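Local coordinates for hypothetical membrane spanning protein (Thermus thermophilus, PDB 2VPZ), which probably anchors a polysulfide reductase complex in the membrane as its multi-helix subunit and carries the site where quinones bind, at residues G29-L34 with V158-L163; A164-S169 with Q223-P228. One frame throughout, in Å; residues are numbered along the deposited sequence.

Contact 1 (G29-L34 with V158-L163); sequences GGVALL and VLALGL
Ala160 presses its methyl group against the bare backbone of Gly30, and this small-on-small meeting is the centre of the contact. Its CB lies 3.3 Å from Gly30 C and 3.4 Å from Gly30 O, with the N of Val31 next in reach, so the methyl rests on the peptide unit joining Gly30 to Val31. With no side chain on Gly30, nothing stands between that methyl and the backbone. The two CA atoms, Gly30 and Ala160, accordingly come within 5.1 Å, and the local helix axes approach to 8.2 Å while crossing at -61°. Close packing of this kind, an alanine methyl set on a glycine backbone, is common where membrane helices cross. No hydrogen bond joins the segments.

Branched side chains close in around this point. Val31 turns CG2 beside its own backbone N, with CG1 anti to that N (chi1 163°), and CG2 packs 3.8 Å from Ala160 CB; the same methyl also meets Leu163 CD1, more loosely. One turn on from Gly30, Leu34 sends CD1 past the Ala160 carbonyl oxygen to Leu161 CD2, 4.0 Å away, and its CD2 is almost as near to that same Leu161 methyl. The two leucine side chains pass each other at a slant. Leu161 leaves its backbone to one side of helix 16-41, yet its CD2 methyl is what meets Leu34.

The contact is buried and joins helices 16-41 and 148-166, both segments lying in predicted membrane-spanning parts of the chain. Val31 continues onto Tyr52, Ala53 and Leu56 of helix 46-65, and Leu33 packs on helix 117-136, whereas Leu161 reaches Pro175 and Leu179 of helix 175-189 and Leu159 touches Leu232 and Ala235 of helix 227-245.

Contact 2 (A164-S169 with Q223-P228); sequences AALLKS and QERLAP
Leu166 and Pro228 make the main apolar contact, their side chains crossing at a slant. Leu166 CD2 comes 3.5 Å from Pro228 CB. CG of Leu166, anti to the carbonyl carbon (chi1 -72°), is itself set 3.6 Å from Pro228 CB. One residue earlier, Ala165 CB touches another ring atom, Pro228 CG, at 3.8 Å, so two successive residues of the 164-169 segment share one pyrrolidine ring, that of Pro228 in helix 227-245.

Helix 148-166 ends in a Schellman motif: Ser169 N bonds to Ala164 O at 3.1 Å, a weak bond runs from Lys168 N to Ala165 O, and Lys168 is the C-prime residue with positive phi (61°). In the other segment, Gln223 O accepts from both Leu226 N and Ala227 N.

Among the polar chains, Lys168 brings its NZ against the aliphatic part of Arg225. Bent at chi2, the lysine crosses Arg225 at about a right angle and sets NZ 3.5 Å from Arg225 CG. Lys168 NZ and Arg225 NE, probably both in positively charged groups, are 4.6 Å apart, and this proximity would be somewhat unfavourable. Leu166 CD2 lies at the edge of the Arg225 guanidinium, near its plane. Elsewhere, Ser169 OG is hydrogen-bonded to Tyr49 OH of helix 46-65.

Helix 148-166 carries one side of both contacts: residues 158-163 meet helix 16-41 in contact 1, and the chain runs directly into 164-169, where Ala165, Leu166 and Lys168 meet 223-228 in contact 2. Their centres are about 13 Å apart, and the two touch: Gly162 O packs 3.4 Å from Pro228 CB, and Leu34 CD1 lies 4.0 Å from Ala164 CB. Contact 1 is buried, its centre about 10 Å from that of the chain, while contact 2 is at the surface, about 20 Å out. Gly30 of contact 1 is about 11 Å from the side chain of Tyr130, which binds quinones in structures of this protein, though none is bound to this chain; contact 2 is remote from the known binding residues.

Contact 1 (G29-L34 with V158-L163)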
ATOM      1  N   GLY C  29     -37.483 -16.069  27.789  1.00 52.71           N
ATOM      2  CA  GLY C  29     -38.149 -15.935  26.503  1.00 51.25           C
ATOM      3  C   GLY C  29     -38.947 -17.115  25.953  1.00 50.85           C
ATOM      4  O   GLY C  29     -40.081 -16.961  25.475  1.00 50.21           O
ATOM      5  N   GLY C  30     -38.346 -18.299  26.024  1.00 50.67           N
ATOM      6  CA  GLY C  30     -38.984 -19.540  25.623  1.00 50.23           C
ATOM      7  C   GLY C  30     -40.114 -19.993  26.557  1.00 51.04           C
ATOM      8  O   GLY C  30     -41.037 -20.683  26.123  1.00 50.83           O
ATOM      9  N   VAL C  31     -40.078 -19.648  27.837  1.00 51.56           N
ATOM     10  CA  VAL C  31     -41.200 -20.037  28.704  1.00 52.19           C
ATOM     11  C   VAL C  31     -42.368 -19.038  28.445  1.00 53.44           C
ATOM     12  O   VAL C  31     -43.548 -19.418  28.504  1.00 53.92           O
ATOM     13  CB  VAL C  31     -40.789 -20.155  30.241  1.00 51.20           C
ATOM     14  CG1 VAL C  31     -42.035 -20.150  31.151  1.00 51.48           C
ATOM     15  CG2 VAL C  31     -40.002 -21.477  30.455  1.00 50.51           C
ATOM     16  N   ALA C  32     -42.048 -17.793  28.108  1.00 53.99           N
ATOM     17  CA  ALA C  32     -43.063 -16.800  27.752  1.00 54.41           C
ATOM     18  C   ALA C  32     -43.722 -17.217  26.392  1.00 54.47           C
ATOM     19  O   ALA C  32     -44.870 -16.852  26.128  1.00 54.95           O
ATOM     20  CB  ALA C  32     -42.444 -15.371  27.623  1.00 54.72           C
ATOM     21  N   LEU C  33     -43.007 -17.975  25.551  1.00 53.38           N
ATOM     22  CA  LEU C  33     -43.589 -18.448  24.274  1.00 53.39           C
ATOM     23  C   LEU C  33     -44.589 -19.591  24.592  1.00 53.78           C
ATOM     24  O   LEU C  33     -45.692 -19.642  24.033  1.00 53.94           O
ATOM     25  CB  LEU C  33     -42.509 -18.938  23.248  1.00 52.83           C
ATOM     26  CG  LEU C  33     -43.059 -19.464  21.891  1.00 51.48           C
ATOM     27  CD1 LEU C  33     -43.576 -18.303  21.029  1.00 51.34           C
ATOM     28  CD2 LEU C  33     -41.993 -20.259  21.115  1.00 51.00           C
ATOM     29  N   LEU C  34     -44.190 -20.487  25.500  1.00 53.54           N
ATOM     30  CA  LEU C  34     -45.029 -21.584  25.964  1.00 54.01           C
ATOM     31  C   LEU C  34     -46.335 -21.037  26.596  1.00 54.39           C
ATOM     32  O   LEU C  34     -47.432 -21.487  26.242  1.00 54.44           O
ATOM     33  CB  LEU C  34     -44.288 -22.473  26.972  1.00 54.21           C
ATOM     34  CG  LEU C  34     -43.128 -23.284  26.366  1.00 54.54           C
ATOM     35  CD1 LEU C  34     -42.820 -24.498  27.262  1.00 55.30           C
ATOM     36  CD2 LEU C  34     -43.488 -23.741  24.929  1.00 54.05           C
ATOM     37  N   VAL C 158     -34.954 -25.384  23.530  1.00 45.77           N
ATOM     38  CA  VAL C 158     -34.562 -26.611  24.214  1.00 46.25           C
ATOM     39  C   VAL C 158     -34.567 -26.362  25.776  1.00 47.67           C
ATOM     40  O   VAL C 158     -34.946 -27.252  26.553  1.00 48.13           O
ATOM     41  CB  VAL C 158     -33.157 -27.110  23.721  1.00 45.51           C
ATOM     42  CG1 VAL C 158     -32.774 -28.408  24.420  1.00 43.50           C
ATOM     43  CG2 VAL C 158     -33.183 -27.306  22.179  1.00 45.54           C
ATOM     44  N   LEU C 159     -34.195 -25.156  26.226  1.00 48.19           N
ATOM     45  CA  LEU C 159     -34.220 -24.808  27.669  1.00 49.07           C
ATOM     46  C   LEU C 159     -35.660 -24.756  28.233  1.00 49.69           C
ATOM     47  O   LEU C 159     -35.932 -25.339  29.277  1.00 50.55           O
ATOM     48  CB  LEU C 159     -33.510 -23.467  27.984  1.00 47.27           C
ATOM     49  CG  LEU C 159     -31.989 -23.375  27.756  1.00 46.33           C
ATOM     50  CD1 LEU C 159     -31.444 -22.010  28.207  1.00 46.73           C
ATOM     51  CD2 LEU C 159     -31.279 -24.505  28.505  1.00 44.63           C
ATOM     52  N   ALA C 160     -36.559 -24.049  27.558  1.00 49.46           N
ATOM     53  CA  ALA C 160     -37.941 -23.958  28.023  1.00 50.88           C
ATOM     54  C   ALA C 160     -38.685 -25.322  28.042  1.00 52.36           C
ATOM     55  O   ALA C 160     -39.324 -25.680  29.048  1.00 52.48           O
ATOM     56  CB  ALA C 160     -38.751 -22.925  27.185  1.00 50.82           C
ATOM     57  N   LEU C 161     -38.595 -26.076  26.950  1.00 52.17           N
ATOM     58  CA  LEU C 161     -39.248 -27.389  26.821  1.00 52.87           C
ATOM     59  C   LEU C 161     -38.628 -28.461  27.755  1.00 52.92           C
ATOM     60  O   LEU C 161     -39.327 -29.376  28.229  1.00 52.48           O
ATOM     61  CB  LEU C 161     -39.260 -27.864  25.344  1.00 53.37           C
ATOM     62  CG  LEU C 161     -40.153 -27.079  24.340  1.00 52.81           C
ATOM     63  CD1 LEU C 161     -39.817 -27.439  22.873  1.00 51.83           C
ATOM     64  CD2 LEU C 161     -41.640 -27.353  24.646  1.00 53.35           C
ATOM     65  N   GLY C 162     -37.327 -28.333  28.010  1.00 52.29           N
ATOM     66  CA  GLY C 162     -36.617 -29.222  28.910  1.00 52.29           C
ATOM     67  C   GLY C 162     -37.114 -29.033  30.344  1.00 52.80           C
ATOM     68  O   GLY C 162     -37.228 -29.998  31.112  1.00 52.76           O
ATOM     69  N   LEU C 163     -37.427 -27.783  30.698  1.00 53.34           N
ATOM     70  CA  LEU C 163     -37.962 -27.369  32.018  1.00 55.48           C
ATOM     71  C   LEU C 163     -39.437 -27.877  32.155  1.00 56.86           C
ATOM     72  O   LEU C 163     -39.810 -28.505  33.166  1.00 56.53           O
ATOM     73  CB  LEU C 163     -37.891 -25.822  32.184  1.00 53.72           C
ATOM     74  CG  LEU C 163     -37.998 -25.094  33.535  1.00 53.95           C
ATOM     75  CD1 LEU C 163     -39.257 -24.218  33.581  1.00 54.05           C
ATOM     76  CD2 LEU C 163     -37.992 -26.097  34.707  1.00 53.06           C
TER

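Contact 2 (A164-S169 with Q223-P228)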
ATOM      1  N   ALA C 164     -40.242 -27.614  31.119  1.00 57.80           N
ATOM      2  CA  ALA C 164     -41.646 -28.041  31.037  1.00 58.44           C
ATOM      3  C   ALA C 164     -41.785 -29.555  31.250  1.00 59.36           C
ATOM      4  O   ALA C 164     -42.723 -30.007  31.915  1.00 60.19           O
ATOM      5  CB  ALA C 164     -42.258 -27.643  29.651  1.00 59.44           C
ATOM      6  N   ALA C 165     -40.853 -30.335  30.695  1.00 59.16           N
ATOM      7  CA  ALA C 165     -40.845 -31.802  30.826  1.00 58.79           C
ATOM      8  C   ALA C 165     -40.405 -32.311  32.216  1.00 59.70           C
ATOM      9  O   ALA C 165     -40.758 -33.425  32.614  1.00 60.80           O
ATOM     10  CB  ALA C 165     -39.967 -32.448  29.730  1.00 57.18           C
ATOM     11  N   LEU C 166     -39.623 -31.515  32.951  1.00 59.82           N
ATOM     12  CA  LEU C 166     -39.193 -31.892  34.302  1.00 60.25           C
ATOM     13  C   LEU C 166     -40.429 -31.664  35.246  1.00 60.14           C
ATOM     14  O   LEU C 166     -40.673 -32.453  36.173  1.00 60.17           O
ATOM     15  CB  LEU C 166     -37.924 -31.106  34.740  1.00 59.48           C
ATOM     16  CG  LEU C 166     -36.589 -31.515  34.048  1.00 59.31           C
ATOM     17  CD1 LEU C 166     -35.423 -30.597  34.482  1.00 59.71           C
ATOM     18  CD2 LEU C 166     -36.263 -32.984  34.366  1.00 58.97           C
ATOM     19  N   LEU C 167     -41.207 -30.619  34.947  1.00 60.67           N
ATOM     20  CA  LEU C 167     -42.444 -30.260  35.651  1.00 61.68           C
ATOM     21  C   LEU C 167     -43.603 -31.230  35.202  1.00 62.65           C
ATOM     22  O   LEU C 167     -44.782 -31.028  35.516  1.00 62.90           O
ATOM     23  CB  LEU C 167     -42.817 -28.771  35.402  1.00 60.93           C
ATOM     24  CG  LEU C 167     -41.725 -27.713  35.700  1.00 60.85           C
ATOM     25  CD1 LEU C 167     -42.295 -26.284  35.619  1.00 60.44           C
ATOM     26  CD2 LEU C 167     -41.109 -27.954  37.090  1.00 60.98           C
ATOM     27  N   LYS C 168     -43.224 -32.282  34.469  1.00 63.91           N
ATOM     28  CA  LYS C 168     -44.122 -33.335  33.964  1.00 64.14           C
ATOM     29  C   LYS C 168     -45.276 -32.981  32.991  1.00 63.77           C
ATOM     30  O   LYS C 168     -46.266 -33.717  32.903  1.00 64.81           O
ATOM     31  CB  LYS C 168     -44.638 -34.201  35.144  1.00 65.23           C
ATOM     32  CG  LYS C 168     -43.569 -35.039  35.914  1.00 66.94           C
ATOM     33  CD  LYS C 168     -42.882 -36.143  35.074  1.00 67.90           C
ATOM     34  CE  LYS C 168     -41.652 -36.724  35.800  1.00 68.50           C
ATOM     35  NZ  LYS C 168     -40.607 -37.266  34.869  1.00 68.99           N
ATOM     36  N   SER C 169     -45.176 -31.854  32.279  1.00 62.78           N
ATOM     37  CA  SER C 169     -46.203 -31.500  31.285  1.00 62.48           C
ATOM     38  C   SER C 169     -46.013 -32.559  30.155  1.00 62.94           C
ATOM     39  O   SER C 169     -44.895 -32.718  29.630  1.00 62.04           O
ATOM     40  CB  SER C 169     -46.027 -30.050  30.762  1.00 61.77           C
ATOM     41  OG  SER C 169     -46.174 -29.103  31.799  1.00 60.89           O
ATOM     42  N   GLN C 223     -32.847 -42.634  27.584  1.00 89.99           N
ATOM     43  CA  GLN C 223     -33.693 -42.918  28.771  1.00 91.65           C
ATOM     44  C   GLN C 223     -34.605 -41.685  29.092  1.00 92.13           C
ATOM     45  O   GLN C 223     -34.134 -40.539  29.144  1.00 92.42           O
ATOM     46  CB  GLN C 223     -32.834 -43.340  30.032  1.00 92.49           C
ATOM     47  CG  GLN C 223     -33.615 -43.913  31.302  1.00 94.01           C
ATOM     48  CD  GLN C 223     -33.694 -45.461  31.402  1.00 95.05           C
ATOM     49  OE1 GLN C 223     -33.153 -46.188  30.566  1.00 95.58           O
ATOM     50  NE2 GLN C 223     -34.371 -45.960  32.451  1.00 95.61           N
ATOM     51  N   GLU C 224     -35.904 -41.969  29.234  1.00 92.65           N
ATOM     52  CA  GLU C 224     -36.998 -41.021  29.544  1.00 93.13           C
ATOM     53  C   GLU C 224     -36.639 -39.916  30.578  1.00 92.45           C
ATOM     54  O   GLU C 224     -36.677 -38.741  30.227  1.00 92.76           O
ATOM     55  CB  GLU C 224     -38.283 -41.776  29.997  1.00 94.84           C
ATOM     56  CG  GLU C 224     -39.615 -40.959  30.059  1.00 96.82           C
ATOM     57  CD  GLU C 224     -40.204 -40.653  28.674  1.00 97.98           C
ATOM     58  OE1 GLU C 224     -39.418 -40.500  27.716  1.00 99.08           O
ATOM     59  OE2 GLU C 224     -41.455 -40.551  28.554  1.00 97.80           O
ATOM     60  N   ARG C 225     -36.268 -40.237  31.820  1.00 91.72           N
ATOM     61  CA  ARG C 225     -35.950 -39.152  32.757  1.00 91.11           C
ATOM     62  C   ARG C 225     -34.492 -38.574  32.832  1.00 89.68           C
ATOM     63  O   ARG C 225     -34.158 -37.818  33.756  1.00 89.95           O
ATOM     64  CB  ARG C 225     -36.538 -39.413  34.191  1.00 92.52           C
ATOM     65  CG  ARG C 225     -37.261 -38.163  34.801  1.00 94.42           C
ATOM     66  CD  ARG C 225     -36.893 -37.910  36.289  1.00 95.41           C
ATOM     67  NE  ARG C 225     -36.418 -36.560  36.643  1.00 95.74           N
ATOM     68  CZ  ARG C 225     -36.186 -36.141  37.889  1.00 95.80           C
ATOM     69  NH1 ARG C 225     -36.387 -36.968  38.900  1.00 95.70           N
ATOM     70  NH2 ARG C 225     -35.736 -34.908  38.139  1.00 95.64           N
ATOM     71  N   LEU C 226     -33.628 -38.924  31.862  1.00 87.59           N
ATOM     72  CA  LEU C 226     -32.249 -38.336  31.711  1.00 85.30           C
ATOM     73  C   LEU C 226     -32.398 -37.281  30.608  1.00 83.30           C
ATOM     74  O   LEU C 226     -31.713 -36.249  30.585  1.00 83.25           O
ATOM     75  CB  LEU C 226     -31.139 -39.296  31.203  1.00 86.00           C
ATOM     76  CG  LEU C 226     -30.679 -40.633  31.785  1.00 86.37           C
ATOM     77  CD1 LEU C 226     -29.669 -41.323  30.836  1.00 85.97           C
ATOM     78  CD2 LEU C 226     -30.079 -40.444  33.204  1.00 86.73           C
ATOM     79  N   ALA C 227     -33.277 -37.596  29.656  1.00 80.54           N
ATOM     80  CA  ALA C 227     -33.569 -36.764  28.485  1.00 77.95           C
ATOM     81  C   ALA C 227     -33.691 -35.222  28.756  1.00 75.88           C
ATOM     82  O   ALA C 227     -33.125 -34.472  27.953  1.00 76.18           O
ATOM     83  CB  ALA C 227     -34.765 -37.336  27.696  1.00 78.19           C
ATOM     84  N   PRO C 228     -34.491 -34.738  29.771  1.00 73.64           N
ATOM     85  CA  PRO C 228     -34.509 -33.276  29.975  1.00 71.72           C
ATOM     86  C   PRO C 228     -33.216 -32.670  30.606  1.00 70.59           C
ATOM     87  O   PRO C 228     -32.863 -31.506  30.353  1.00 70.89           O
ATOM     88  CB  PRO C 228     -35.699 -33.024  30.899  1.00 71.61           C
ATOM     89  CG  PRO C 228     -36.654 -34.095  30.569  1.00 72.17           C
ATOM     90  CD  PRO C 228     -35.734 -35.335  30.286  1.00 73.30           C
TER